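Local coordinates for protein BtrN (Bacillus circulans, PDB 4M7S) that catalyses the radical S-adenosyl-L-methionine-dependent two-electron oxidation of 2-deoxy-scyllo-inosamine to amino-dideoxy-scyllo-inosose in butirosin biosynthesis, using two [4Fe-4S] clusters, at residues C16-W21 / Y90-F95; A165-M170 / G224-S229; G182-C187 / D212-F217. All coordinates share one frame; numbering follows the deposited sequence.

Interaction 1: residues C16-W21 / Y90-F95. With SF4 (iron/sulfur cluster), chain C.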
loop_
_atom_site.group_PDB
_atom_site.type_symbol
_atom_site.label_atom_id
_atom_site.label_comp_id
_atom_site.label_asym_id
_atom_site.label_seq_id
_atom_site.Cartn_x
_atom_site.Cartn_y
_atom_site.Cartn_z
ATOM N N CYS A 16 -7.809 7.656 10.078
ATOM C CA CYS A 16 -7.594 8.895 9.352
ATOM C C CYS A 16 -8.398 10.011 10.005
ATOM O O CYS A 16 -9.464 9.759 10.569
ATOM C CB CYS A 16 -8.029 8.754 7.901
ATOM S SG CYS A 16 -7.847 10.316 7.053
ATOM N N ASN A 17 -7.901 11.243 9.920
ATOM C CA ASN A 17 -8.575 12.370 10.565
ATOM C C ASN A 17 -9.789 12.853 9.776
ATOM O O ASN A 17 -10.626 13.592 10.296
ATOM C CB ASN A 17 -7.607 13.532 10.803
ATOM C CG ASN A 17 -6.986 14.047 9.522
ATOM O OD1 ASN A 17 -6.221 13.340 8.859
ATOM N ND2 ASN A 17 -7.311 15.290 9.165
ATOM N N ARG A 18 -9.884 12.434 8.520
ATOM C CA ARG A 18 -11.010 12.857 7.696
ATOM C C ARG A 18 -12.109 11.801 7.631
ATOM O O ARG A 18 -11.931 10.664 8.078
ATOM C CB ARG A 18 -10.543 13.282 6.298
ATOM C CG ARG A 18 -9.892 14.657 6.303
ATOM C CD ARG A 18 -9.543 15.165 4.925
ATOM N NE ARG A 18 -8.790 16.415 5.007
ATOM C CZ ARG A 18 -9.341 17.623 5.085
ATOM N NH1 ARG A 18 -10.662 17.763 5.081
ATOM N NH2 ARG A 18 -8.570 18.699 5.164
ATOM N N THR A 19 -13.245 12.193 7.068
ATOM C CA THR A 19 -14.446 11.377 7.110
ATOM C C THR A 19 -15.049 11.225 5.722
ATOM O O THR A 19 -16.261 11.109 5.591
ATOM C CB THR A 19 -15.492 12.034 8.022
ATOM O OG1 THR A 19 -15.735 13.371 7.565
ATOM C CG2 THR A 19 -14.994 12.081 9.471
ATOM N N CYS A 20 -14.199 11.218 4.696
ATOM C CA CYS A 20 -14.661 11.246 3.306
ATOM C C CYS A 20 -15.696 10.160 3.015
ATOM O O CYS A 20 -15.432 8.964 3.184
ATOM C CB CYS A 20 -13.477 11.129 2.348
ATOM S SG CYS A 20 -12.174 12.349 2.665
ATOM N N TRP A 21 -16.888 10.577 2.600
ATOM C CA TRP A 21 -17.980 9.624 2.437
ATOM C C TRP A 21 -17.713 8.633 1.304
ATOM O O TRP A 21 -18.238 7.523 1.313
ATOM C CB TRP A 21 -19.325 10.331 2.253
ATOM C CG TRP A 21 -20.491 9.458 2.652
ATOM C CD1 TRP A 21 -21.529 9.055 1.860
ATOM C CD2 TRP A 21 -20.708 8.858 3.942
ATOM N NE1 TRP A 21 -22.385 8.252 2.582
ATOM C CE2 TRP A 21 -21.908 8.121 3.854
ATOM C CE3 TRP A 21 -20.009 8.880 5.153
ATOM C CZ2 TRP A 21 -22.418 7.407 4.947
ATOM C CZ3 TRP A 21 -20.522 8.174 6.233
ATOM C CH2 TRP A 21 -21.720 7.452 6.122
ATOM N N TYR A 90 1.923 8.985 1.214
ATOM C CA TYR A 90 0.655 9.449 0.674
ATOM C C TYR A 90 -0.130 10.040 1.851
ATOM O O TYR A 90 -0.422 9.337 2.823
ATOM C CB TYR A 90 -0.113 8.293 0.047
ATOM C CG TYR A 90 0.556 7.666 -1.170
ATOM C CD1 TYR A 90 1.619 6.782 -1.033
ATOM C CD2 TYR A 90 0.104 7.946 -2.449
ATOM C CE1 TYR A 90 2.218 6.194 -2.143
ATOM C CE2 TYR A 90 0.691 7.363 -3.564
ATOM C CZ TYR A 90 1.747 6.493 -3.403
ATOM O OH TYR A 90 2.335 5.916 -4.507
ATOM N N THR A 91 -0.462 11.325 1.774
ATOM C CA THR A 91 -1.050 12.005 2.930
ATOM C C THR A 91 -2.141 12.998 2.524
ATOM O O THR A 91 -2.082 13.554 1.430
ATOM C CB THR A 91 0.056 12.729 3.736
ATOM O OG1 THR A 91 -0.523 13.418 4.852
ATOM C CG2 THR A 91 0.813 13.726 2.848
ATOM N N ASN A 92 -3.138 13.223 3.388
ATOM C CA ASN A 92 -4.121 14.272 3.114
ATOM C C ASN A 92 -3.555 15.666 3.357
ATOM O O ASN A 92 -4.201 16.666 3.038
ATOM C CB ASN A 92 -5.445 14.085 3.876
ATOM C CG ASN A 92 -5.266 14.017 5.384
ATOM O OD1 ASN A 92 -4.378 14.660 5.958
ATOM N ND2 ASN A 92 -6.111 13.216 6.037
ATOM N N GLY A 93 -2.361 15.721 3.941
ATOM C CA GLY A 93 -1.655 16.981 4.130
ATOM C C GLY A 93 -1.983 17.770 5.392
ATOM O O GLY A 93 -1.265 18.712 5.724
ATOM N N ASP A 94 -3.049 17.399 6.103
ATOM C CA ASP A 94 -3.505 18.202 7.244
ATOM C C ASP A 94 -2.488 18.278 8.389
ATOM O O ASP A 94 -2.550 19.176 9.230
ATOM C CB ASP A 94 -4.834 17.671 7.775
ATOM C CG ASP A 94 -5.925 17.675 6.722
ATOM O OD1 ASP A 94 -5.839 18.492 5.780
ATOM O OD2 ASP A 94 -6.866 16.863 6.841
ATOM N N PHE A 95 -1.574 17.314 8.428
ATOM C CA PHE A 95 -0.532 17.271 9.449
ATOM C C PHE A 95 0.857 17.598 8.901
ATOM O O PHE A 95 1.832 17.619 9.650
ATOM C CB PHE A 95 -0.506 15.895 10.125
ATOM C CG PHE A 95 -1.669 15.653 11.041
ATOM C CD1 PHE A 95 -1.592 16.001 12.378
ATOM C CD2 PHE A 95 -2.840 15.084 10.564
ATOM C CE1 PHE A 95 -2.668 15.787 13.235
ATOM C CE2 PHE A 95 -3.922 14.869 11.406
ATOM C CZ PHE A 95 -3.836 15.224 12.748
HETATM FE FE1 SF4 C . -8.828 9.735 4.930
HETATM FE FE2 SF4 C . -10.477 10.793 3.128
HETATM FE FE3 SF4 C . -10.164 8.157 3.209
HETATM FE FE4 SF4 C . -8.103 9.689 2.337
HETATM S S1 SF4 C . -10.132 9.418 1.299
HETATM S S2 SF4 C . -7.947 7.940 3.805
HETATM S S3 SF4 C . -8.373 11.576 3.635
HETATM S S4 SF4 C . -11.124 9.450 4.868
#

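Interaction 2: residues A165-M170 / G224-S229. With SF4 (iron/sulfur cluster), chain B.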
loop_
_atom_site.group_PDB
_atom_site.type_symbol
_atom_site.label_atom_id
_atom_site.label_comp_id
_atom_site.label_asym_id
_atom_site.label_seq_id
_atom_site.Cartn_x
_atom_site.Cartn_y
_atom_site.Cartn_z
ATOM N N ALA A 165 -15.663 -8.245 -16.042
ATOM C CA ALA A 165 -15.431 -9.634 -15.644
ATOM C C ALA A 165 -14.247 -10.297 -16.354
ATOM O O ALA A 165 -13.678 -11.264 -15.848
ATOM C CB ALA A 165 -16.690 -10.443 -15.870
ATOM N N ASN A 166 -13.895 -9.782 -17.529
ATOM C CA ASN A 166 -12.842 -10.361 -18.356
ATOM C C ASN A 166 -11.588 -9.492 -18.436
ATOM O O ASN A 166 -10.655 -9.809 -19.169
ATOM C CB ASN A 166 -13.370 -10.638 -19.764
ATOM C CG ASN A 166 -14.516 -11.627 -19.767
ATOM O OD1 ASN A 166 -14.587 -12.508 -18.912
ATOM N ND2 ASN A 166 -15.423 -11.485 -20.729
HETATM N N MSE A 167 -11.568 -8.395 -17.690
HETATM C CA MSE A 167 -10.410 -7.514 -17.714
HETATM C C MSE A 167 -9.253 -8.084 -16.916
HETATM O O MSE A 167 -9.440 -8.664 -15.844
HETATM C CB MSE A 167 -10.744 -6.139 -17.156
HETATM C CG MSE A 167 -11.769 -5.373 -17.945
HETATM SE SE MSE A 167 -11.633 -3.467 -17.578
HETATM C CE MSE A 167 -13.530 -3.018 -17.682
ATOM N N SER A 168 -8.051 -7.900 -17.440
ATOM C CA SER A 168 -6.849 -8.270 -16.717
ATOM C C SER A 168 -6.622 -7.295 -15.569
ATOM O O SER A 168 -7.209 -6.209 -15.523
ATOM C CB SER A 168 -5.643 -8.199 -17.640
ATOM O OG SER A 168 -5.328 -6.845 -17.908
ATOM N N CYS A 169 -5.765 -7.691 -14.638
ATOM C CA CYS A 169 -5.272 -6.763 -13.642
ATOM C C CYS A 169 -3.956 -7.245 -13.068
ATOM O O CYS A 169 -3.851 -8.380 -12.611
ATOM C CB CYS A 169 -6.260 -6.559 -12.506
ATOM S SG CYS A 169 -5.552 -5.428 -11.286
HETATM N N MSE A 170 -2.968 -6.358 -13.079
HETATM C CA MSE A 170 -1.615 -6.703 -12.682
HETATM C C MSE A 170 -1.289 -6.290 -11.251
HETATM O O MSE A 170 -0.184 -6.540 -10.785
HETATM C CB MSE A 170 -0.606 -6.070 -13.641
HETATM C CG MSE A 170 -0.932 -6.253 -15.113
HETATM SE SE MSE A 170 -1.204 -8.119 -15.578
HETATM C CE MSE A 170 0.459 -8.815 -14.830
ATOM N N GLY A 224 -7.228 -12.256 -16.626
ATOM C CA GLY A 224 -8.484 -11.539 -16.739
ATOM C C GLY A 224 -9.708 -12.256 -16.198
ATOM O O GLY A 224 -10.817 -12.023 -16.657
ATOM N N HIS A 225 -9.523 -13.122 -15.210
ATOM C CA HIS A 225 -10.659 -13.831 -14.630
ATOM C C HIS A 225 -11.195 -13.141 -13.376
ATOM O O HIS A 225 -11.334 -13.768 -12.322
ATOM C CB HIS A 225 -10.281 -15.282 -14.333
ATOM C CG HIS A 225 -9.791 -16.033 -15.532
ATOM N ND1 HIS A 225 -10.573 -16.245 -16.644
ATOM C CD2 HIS A 225 -8.598 -16.623 -15.788
ATOM C CE1 HIS A 225 -9.883 -16.936 -17.539
ATOM N NE2 HIS A 225 -8.686 -17.179 -17.043
ATOM N N ARG A 226 -11.492 -11.846 -13.508
ATOM C CA ARG A 226 -12.004 -11.036 -12.406
ATOM C C ARG A 226 -13.304 -11.600 -11.864
ATOM O O ARG A 226 -13.537 -11.589 -10.653
ATOM C CB ARG A 226 -12.266 -9.607 -12.873
ATOM C CG ARG A 226 -11.024 -8.774 -13.049
ATOM C CD ARG A 226 -11.377 -7.309 -13.135
ATOM N NE ARG A 226 -10.247 -6.507 -13.589
ATOM C CZ ARG A 226 -10.237 -5.181 -13.614
ATOM N NH1 ARG A 226 -9.162 -4.536 -14.047
ATOM N NH2 ARG A 226 -11.302 -4.505 -13.208
ATOM N N GLY A 227 -14.139 -12.097 -12.767
ATOM C CA GLY A 227 -15.464 -12.581 -12.420
ATOM C C GLY A 227 -15.453 -13.724 -11.426
ATOM O O GLY A 227 -16.464 -14.017 -10.799
ATOM N N LYS A 228 -14.296 -14.353 -11.264
ATOM C CA LYS A 228 -14.188 -15.543 -10.432
ATOM C C LYS A 228 -13.878 -15.179 -8.985
ATOM O O LYS A 228 -14.176 -15.942 -8.064
ATOM C CB LYS A 228 -13.116 -16.474 -11.003
ATOM C CG LYS A 228 -13.201 -17.907 -10.514
ATOM C CD LYS A 228 -12.540 -18.865 -11.496
ATOM C CE LYS A 228 -11.122 -18.430 -11.856
ATOM N NZ LYS A 228 -10.576 -19.250 -12.990
ATOM N N SER A 229 -13.290 -13.997 -8.804
ATOM C CA SER A 229 -12.902 -13.494 -7.493
ATOM C C SER A 229 -13.985 -12.619 -6.854
ATOM O O SER A 229 -14.494 -11.697 -7.482
ATOM C CB SER A 229 -11.625 -12.662 -7.623
ATOM O OG SER A 229 -11.409 -11.930 -6.439
HETATM FE FE1 SF4 B . -9.644 -4.490 -8.737
HETATM FE FE2 SF4 B . -9.002 -7.046 -8.212
HETATM FE FE3 SF4 B . -7.710 -5.037 -7.002
HETATM FE FE4 SF4 B . -7.303 -5.563 -9.578
HETATM S S1 SF4 B . -6.733 -6.952 -7.830
HETATM S S2 SF4 B . -7.594 -3.468 -8.684
HETATM S S3 SF4 B . -9.401 -6.162 -10.285
HETATM S S4 SF4 B . -9.933 -5.544 -6.703
#

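Interaction 3: residues G182-C187 / D212-F217. With SF4 (iron/sulfur cluster), chain B.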
loop_
_atom_site.group_PDB
_atom_site.type_symbol
_atom_site.label_atom_id
_atom_site.label_comp_id
_atom_site.label_asym_id
_atom_site.label_seq_id
_atom_site.Cartn_x
_atom_site.Cartn_y
_atom_site.Cartn_z
ATOM N N GLY A 182 -0.967 -7.066 10.449
ATOM C CA GLY A 182 -0.010 -7.915 9.745
ATOM C C GLY A 182 -0.548 -8.708 8.560
ATOM O O GLY A 182 0.205 -9.399 7.869
ATOM N N ASN A 183 -1.849 -8.631 8.321
ATOM C CA ASN A 183 -2.442 -9.383 7.216
ATOM C C ASN A 183 -1.939 -8.888 5.877
ATOM O O ASN A 183 -1.783 -7.682 5.664
ATOM C CB ASN A 183 -3.964 -9.295 7.252
ATOM C CG ASN A 183 -4.555 -10.057 8.409
ATOM O OD1 ASN A 183 -3.951 -11.007 8.915
ATOM N ND2 ASN A 183 -5.757 -9.669 8.820
ATOM N N VAL A 184 -1.687 -9.821 4.966
ATOM C CA VAL A 184 -1.199 -9.453 3.646
ATOM C C VAL A 184 -2.343 -9.566 2.635
ATOM O O VAL A 184 -2.992 -10.610 2.533
ATOM C CB VAL A 184 -0.023 -10.344 3.233
ATOM C CG1 VAL A 184 0.532 -9.912 1.872
ATOM C CG2 VAL A 184 1.069 -10.290 4.307
ATOM N N LEU A 185 -2.592 -8.484 1.902
ATOM C CA LEU A 185 -3.664 -8.449 0.906
ATOM C C LEU A 185 -3.026 -8.250 -0.475
ATOM O O LEU A 185 -1.925 -7.695 -0.580
ATOM C CB LEU A 185 -4.646 -7.307 1.208
ATOM C CG LEU A 185 -5.062 -7.106 2.666
ATOM C CD1 LEU A 185 -5.917 -5.848 2.808
ATOM C CD2 LEU A 185 -5.803 -8.326 3.226
ATOM N N PRO A 186 -3.718 -8.686 -1.541
ATOM C CA PRO A 186 -3.160 -8.610 -2.892
ATOM C C PRO A 186 -3.431 -7.275 -3.564
ATOM O O PRO A 186 -2.965 -7.073 -4.682
ATOM C CB PRO A 186 -3.931 -9.709 -3.632
ATOM C CG PRO A 186 -5.267 -9.692 -2.992
ATOM C CD PRO A 186 -5.004 -9.408 -1.525
ATOM N N CYS A 187 -4.162 -6.378 -2.899
ATOM C CA CYS A 187 -4.596 -5.137 -3.540
ATOM C C CYS A 187 -5.068 -4.043 -2.569
ATOM O O CYS A 187 -5.547 -4.331 -1.472
ATOM C CB CYS A 187 -5.730 -5.433 -4.511
ATOM S SG CYS A 187 -6.462 -3.937 -5.145
ATOM N N ASP A 212 0.464 -20.836 -2.717
ATOM C CA ASP A 212 -0.497 -21.253 -3.732
ATOM C C ASP A 212 -1.615 -20.228 -3.954
ATOM O O ASP A 212 -1.957 -19.913 -5.094
ATOM C CB ASP A 212 -1.094 -22.612 -3.363
ATOM C CG ASP A 212 -1.307 -23.504 -4.573
ATOM O OD1 ASP A 212 -1.242 -22.989 -5.715
ATOM O OD2 ASP A 212 -1.547 -24.721 -4.385
ATOM N N LYS A 213 -2.168 -19.701 -2.865
ATOM C CA LYS A 213 -3.304 -18.787 -2.954
ATOM C C LYS A 213 -2.945 -17.479 -3.666
ATOM O O LYS A 213 -3.681 -17.014 -4.543
ATOM C CB LYS A 213 -3.870 -18.507 -1.559
ATOM C CG LYS A 213 -5.243 -17.839 -1.545
ATOM C CD LYS A 213 -5.677 -17.550 -0.107
ATOM C CE LYS A 213 -6.901 -16.647 -0.050
ATOM N NZ LYS A 213 -7.384 -16.477 1.348
ATOM N N PHE A 214 -1.812 -16.891 -3.296
ATOM C CA PHE A 214 -1.377 -15.638 -3.904
ATOM C C PHE A 214 -0.963 -15.872 -5.357
ATOM O O PHE A 214 -1.315 -15.102 -6.245
ATOM C CB PHE A 214 -0.217 -15.036 -3.111
ATOM C CG PHE A 214 -0.239 -13.530 -3.037
ATOM C CD1 PHE A 214 -0.699 -12.768 -4.107
ATOM C CD2 PHE A 214 0.185 -12.881 -1.895
ATOM C CE1 PHE A 214 -0.713 -11.380 -4.042
ATOM C CE2 PHE A 214 0.161 -11.484 -1.802
ATOM C CZ PHE A 214 -0.283 -10.731 -2.871
ATOM N N THR A 215 -0.220 -16.949 -5.590
ATOM C CA THR A 215 0.265 -17.282 -6.927
ATOM C C THR A 215 -0.863 -17.531 -7.927
ATOM O O THR A 215 -0.835 -17.023 -9.052
ATOM C CB THR A 215 1.209 -18.494 -6.872
ATOM O OG1 THR A 215 2.338 -18.156 -6.052
ATOM C CG2 THR A 215 1.680 -18.875 -8.262
ATOM N N SER A 216 -1.854 -18.315 -7.525
ATOM C CA SER A 216 -2.966 -18.593 -8.422
ATOM C C SER A 216 -3.818 -17.338 -8.614
ATOM O O SER A 216 -4.341 -17.101 -9.701
ATOM C CB SER A 216 -3.811 -19.762 -7.915
ATOM O OG SER A 216 -4.390 -19.469 -6.664
ATOM N N PHE A 217 -3.935 -16.521 -7.568
ATOM C CA PHE A 217 -4.739 -15.305 -7.663
ATOM C C PHE A 217 -4.137 -14.361 -8.693
ATOM O O PHE A 217 -4.845 -13.843 -9.552
ATOM C CB PHE A 217 -4.851 -14.603 -6.303
ATOM C CG PHE A 217 -5.760 -13.399 -6.307
ATOM C CD1 PHE A 217 -7.140 -13.551 -6.395
ATOM C CD2 PHE A 217 -5.238 -12.115 -6.203
ATOM C CE1 PHE A 217 -7.981 -12.443 -6.388
ATOM C CE2 PHE A 217 -6.074 -11.003 -6.186
ATOM C CZ PHE A 217 -7.441 -11.167 -6.284
HETATM FE FE1 SF4 B . -9.644 -4.490 -8.737
HETATM FE FE2 SF4 B . -9.002 -7.046 -8.212
HETATM FE FE3 SF4 B . -7.710 -5.037 -7.002
HETATM FE FE4 SF4 B . -7.303 -5.563 -9.578
HETATM S S1 SF4 B . -6.733 -6.952 -7.830
HETATM S S2 SF4 B . -7.594 -3.468 -8.684
HETATM S S3 SF4 B . -9.401 -6.162 -10.285
HETATM S S4 SF4 B . -9.933 -5.544 -6.703
#

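Interaction 1: residues C16-W21 / Y90-F95
Asn17 and Asn92 meet tip to tip beside the iron-sulfur cluster: ND2 of Asn92 gives a nearly straight hydrogen bond of 2.8 Å to OD1 of Asn17, the two amide planes standing 81° apart. This is the close-packed part of the contact. Chi1 of Asn92 (57°) sets CG between the backbone N and the carbonyl carbon. Its ND2, facing Asn17 OD1, also lies 3.5 Å from SG of Cys16 and 3.7 Å from the cluster sulfide S3. On the other side of the same amide, OD1 takes the backbone N of Asp94 in an Asx turn, which ties the amide to the turn after strand 86-91. Cys16 and Cys20 bind two irons of the cluster through SG, and SG of Cys16 also accepts the backbone N-H of Arg18.

Farther out, among partly exposed residues, the contact becomes charged. Asp94 OD2 is shared: ND2 of Asn17 comes to its anti lone pair at 2.8 Å, and NE of Arg18 forms a salt bridge with it at 2.7 Å. NH2 of Arg18 hydrogen-bonds OD1 on its syn side, somewhat out of the carboxylate plane. At the outer edge, the Phe95 ring offers its edge, CE2, to CG of Asn17 at 3.7 Å.

This is the radical SAM cluster site, where the cysteine loop meets the end of a core strand. Two amides and an Arg-Asp pair fasten the loop there, and the N-H groups close to Cys16 SG would be expected to temper the negative charge of thiolate and cluster.

Interaction 2: residues A165-M170 / G224-S229
Arg226 reaches across segment 165-170 toward the second iron-sulfur cluster, its chain extended from CG to NE, and its guanidinium does most of the polar work. NH1 donates to the carbonyl O of Ser168 at 3.0 Å, with that oxygen at the edge of the guanidinium and close to its plane. NE makes a weak, strongly bent bond (123°) to O of Met167. NH1 has a second acceptor in the backbone O of Asn237. Between backbones, Gly227 N donates to Ala165 O at 3.2 Å, lying in the carbonyl plane on a lone pair.

Weaker C-H contacts run between the main chains where they come closest, at Gly224, whose CA lies 3.7 Å from CA of Ser168. The same CA points a hydrogen at Met167 O, 3.2 Å away, while Gly224 O receives the CA-H of Asn166. Gly224, just past helix 212-222, closes it in a Schellman motif with positive phi.

Nonbonded contacts cover both faces of the guanidinium, each offset toward the rim. Over one face lies CB of Met167, a selenomethionine here, 3.6 Å from NE of Arg226; over the opposite face, sulfide S3 of the cluster lies 3.4 Å from NE of Arg226. Cys169, two residues after Met167, has SG anti to its backbone N (chi1 178°) and binds FE4 through it; its CB lies 3.9 Å from NH1 of Arg226.

In this SPASM-type domain one side chain thus links the cysteine segment to the turn after the helix. A cation lying flat against the sulfide would be expected to offset part of the cluster's negative charge, and the bonds to Ser168 O and Asn237 O, with a weak one to Met167 O, would restrain its orientation.

Interaction 3: residues G182-C187 / D212-F217
Phe217 has CG anti to its backbone N (chi1 -175°), while Phe214 sets its CG at an unusual chi1 of -144°. From successive turns of helix 212-222, both rings lie against Pro186. CB of Pro186 touches both, 3.6 Å from CE1 of Phe214 and equally near CE2 of Phe217, and its CA is just as close to CZ of Phe214. CG of Pro186 adds a contact of 3.5 Å to CE2 of Phe217, whose side chain crosses the proline at about a right angle.

Two residues earlier, in strand 183-185, CG1 of Val184 comes to the edge of the Phe214 ring at CE2, 4.0 Å away and near the ring plane, the two side chains again crossing at about a right angle. No hydrogen bond joins the segments; the contact is apolar and all five touching residues are buried. Trp209 packs its ring against Phe214 from the same chain, and Phe217 also leans on Pro172 in helix 171-174.

Directly after Pro186, Cys187 turns SG anti to its backbone N and binds FE3 of the cluster at 2.5 Å. The aromatic pair therefore packs against the residue that precedes a cluster ligand. Here strand 183-185, paired with strand 175-178, meets helix 212-222, later in the chain: an apolar strand-to-helix contact inside the SPASM-like domain that houses BtrN's auxiliary [4Fe-4S] cluster.

In the fold
Interactions 2 and 3 belong to the auxiliary cluster and approach it from two segments each, sharing helix 212-222: interaction 3 packs on its first turns, interaction 2 on the turn beyond its end. They touch where Ser229 meets Phe217. Interaction 3 is buried and apolar, while interaction 2 is only partly buried and is built on carbonyls and a guanidinium. Interaction 1 is a surface contact at the other cluster, its centre about 27 Å from that of interaction 3, on the other side of the chain's centre; it relies on amides and a salt bridge. One mixed sheet reaches both 90-95 and 182-187, joining the two cluster regions.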